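Local coordinates for protein ubiquitin and WLM domain-containing metalloprotease SPCC1442.07c (Schizosaccharomyces pombe, PDB 5JIG) that probably cleaves proteins covalently trapped on DNA, acting as a DNA-dependent zinc metalloendopeptidase in the repair of DNA-protein crosslinks, at residues P45-M50 and A71-R76. Sequence-based numbering, arbitrary orientation.
Sequences PLLSEM and AHIELR
The imidazole of His72 takes the methyl CD2 of Leu46 over the centre of one face, a CH-pi contact with CD2 3.4 Å from the ring centroid. At the ring's edge, near its plane, Ser48 OG meets His72 NE2 at 2.7 Å, a hydrogen bond in which either partner could be the donor. Chi1 (179°) sets His72 CG anti to the backbone N, and the side chain lies beside that of Leu46, pointing the same way, while the His67 ring meets it with the two planes about 60° apart. An alanine in place of His72 would probably leave Ser48 OG without this partner and Leu46 CD2 without the ring it covers.

Beneath these side chains the two strands run parallel and in register, Leu47 beside Ile73 and Ser48 beside Glu74. Ile73 places its N-H on Leu46 O and accepts from Ser48 N through Ile73 O (Ser48 N to Ile73 O 2.9 Å); Leu75 repeats the pattern between Ser48 O and Met50 N. The last bond is nearly straight at hydrogen (178°), although its donor sits well above the carbonyl plane. Further along, one water donates to both Glu49 O and Glu74 OE1, its oxygen 2.8 Å from Glu74 OE1, while Glu74 OE2 bonds to His67.

On the sheet face that carries Leu47, Ile73 and Leu75, Leu47 CD1 packs against Ile73 CG2 (3.8 Å) and Leu75 CD1, and Ile73 and Leu75 continue onto helix 88-100, Ile73 touching the predicted catalytic Glu98. The pair thus forms the parallel centre of a mixed four-stranded sheet backing the HExxH helix, an arrangement characteristic of zincin-type metalloproteases and here part of the WLM protease domain.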
loop_
_atom_site.group_PDB
_atom_site.type_symbol
_atom_site.label_atom_id
_atom_site.label_comp_id
_atom_site.label_asym_id
_atom_site.label_seq_id
_atom_site.Cartn_x
_atom_site.Cartn_y
_atom_site.Cartn_z
ATOM N N PRO A 45 -5.728 9.900 -0.194
ATOM C CA PRO A 45 -5.127 11.105 0.396
ATOM C C PRO A 45 -3.919 10.860 1.294
ATOM O O PRO A 45 -2.992 11.675 1.312
ATOM C CB PRO A 45 -6.295 11.727 1.190
ATOM C CG PRO A 45 -7.497 11.365 0.365
ATOM C CD PRO A 45 -7.210 9.947 -0.125
ATOM N N LEU A 46 -3.940 9.766 2.046
ATOM C CA LEU A 46 -2.913 9.539 3.036
ATOM C C LEU A 46 -2.498 8.088 3.061
ATOM O O LEU A 46 -3.366 7.178 3.117
ATOM C CB LEU A 46 -3.453 9.924 4.428
ATOM C CG LEU A 46 -2.508 9.824 5.630
ATOM C CD1 LEU A 46 -1.258 10.635 5.449
ATOM C CD2 LEU A 46 -3.247 10.208 6.907
ATOM N N LEU A 47 -1.187 7.831 3.053
ATOM C CA LEU A 47 -0.602 6.509 3.250
ATOM C C LEU A 47 0.303 6.651 4.464
ATOM O O LEU A 47 1.245 7.485 4.469
ATOM C CB LEU A 47 0.220 6.078 2.050
ATOM C CG LEU A 47 0.936 4.732 2.151
ATOM C CD1 LEU A 47 -0.073 3.598 2.312
ATOM C CD2 LEU A 47 1.815 4.499 0.950
ATOM N N SER A 48 0.042 5.896 5.530
ATOM C CA SER A 48 0.788 5.988 6.776
ATOM C C SER A 48 1.380 4.648 7.166
ATOM O O SER A 48 0.879 3.576 6.823
ATOM C CB SER A 48 -0.069 6.415 7.952
ATOM O OG SER A 48 -0.676 7.723 7.774
ATOM N N GLU A 49 2.422 4.749 7.969
ATOM C CA GLU A 49 2.953 3.590 8.691
ATOM C C GLU A 49 2.081 3.283 9.861
ATOM O O GLU A 49 1.756 4.142 10.687
ATOM C CB GLU A 49 4.345 3.989 9.207
ATOM C CG GLU A 49 4.990 2.866 9.976
ATOM C CD GLU A 49 6.360 3.216 10.553
ATOM O OE1 GLU A 49 7.038 2.270 10.978
ATOM O OE2 GLU A 49 6.704 4.426 10.546
ATOM N N MET A 50 1.677 2.007 9.954
ATOM C CA MET A 50 0.888 1.463 10.988
ATOM C C MET A 50 1.800 1.186 12.199
ATOM O O MET A 50 2.927 0.693 12.069
ATOM C CB MET A 50 0.246 0.168 10.529
ATOM C CG MET A 50 -0.835 -0.443 11.324
ATOM S SD MET A 50 -1.513 -1.867 10.395
ATOM C CE MET A 50 -2.560 -2.545 11.696
ATOM N N ALA A 71 -9.754 6.674 2.046
ATOM C CA ALA A 71 -9.377 7.967 2.600
ATOM C C ALA A 71 -7.981 7.907 3.198
ATOM O O ALA A 71 -7.236 8.880 3.166
ATOM C CB ALA A 71 -10.345 8.374 3.697
ATOM N N HIS A 72 -7.617 6.770 3.743
ATOM C CA HIS A 72 -6.348 6.585 4.443
ATOM C C HIS A 72 -6.035 5.092 4.471
ATOM O O HIS A 72 -6.851 4.316 4.934
ATOM C CB HIS A 72 -6.486 7.154 5.871
ATOM C CG HIS A 72 -5.275 7.023 6.726
ATOM N ND1 HIS A 72 -5.294 7.273 8.082
ATOM C CD2 HIS A 72 -3.964 6.737 6.468
ATOM C CE1 HIS A 72 -4.057 7.144 8.559
ATOM N NE2 HIS A 72 -3.224 6.830 7.599
ATOM N N ILE A 73 -4.850 4.737 3.956
ATOM C CA ILE A 73 -4.356 3.368 4.064
ATOM C C ILE A 73 -3.144 3.379 5.002
ATOM O O ILE A 73 -2.305 4.292 4.923
ATOM C CB ILE A 73 -4.035 2.788 2.671
ATOM C CG1 ILE A 73 -5.342 2.549 1.933
ATOM C CG2 ILE A 73 -3.192 1.527 2.773
ATOM C CD1 ILE A 73 -5.186 2.140 0.469
ATOM N N GLU A 74 -3.085 2.378 5.871
ATOM C CA GLU A 74 -1.956 2.196 6.771
ATOM C C GLU A 74 -1.304 0.841 6.483
ATOM O O GLU A 74 -1.982 -0.132 6.122
ATOM C CB GLU A 74 -2.295 2.252 8.230
ATOM C CG GLU A 74 -3.205 3.379 8.628
ATOM C CD GLU A 74 -3.285 3.594 10.106
ATOM O OE1 GLU A 74 -2.282 3.340 10.809
ATOM O OE2 GLU A 74 -4.374 4.035 10.559
ATOM N N LEU A 75 0.022 0.786 6.643
ATOM C CA LEU A 75 0.788 -0.447 6.411
ATOM C C LEU A 75 1.766 -0.633 7.555
ATOM O O LEU A 75 2.526 0.273 7.900
ATOM C CB LEU A 75 1.627 -0.339 5.133
ATOM C CG LEU A 75 0.842 -0.145 3.844
ATOM C CD1 LEU A 75 1.821 0.163 2.746
ATOM C CD2 LEU A 75 -0.030 -1.351 3.494
ATOM N N ARG A 76 1.811 -1.854 8.123
ATOM C CA ARG A 76 2.826 -2.167 9.104
ATOM C C ARG A 76 4.137 -2.406 8.350
ATOM O O ARG A 76 4.206 -3.304 7.493
ATOM C CB ARG A 76 2.434 -3.363 9.962
ATOM C CG ARG A 76 3.418 -3.625 11.073
ATOM C CD ARG A 76 3.373 -5.006 11.624
ATOM N NE ARG A 76 2.063 -5.292 12.151
ATOM C CZ ARG A 76 1.741 -5.524 13.401
ATOM N NH1 ARG A 76 0.463 -5.648 13.666
ATOM N NH2 ARG A 76 2.695 -5.730 14.336
HETATM O O HOH W 1 -0.515 5.306 11.603
#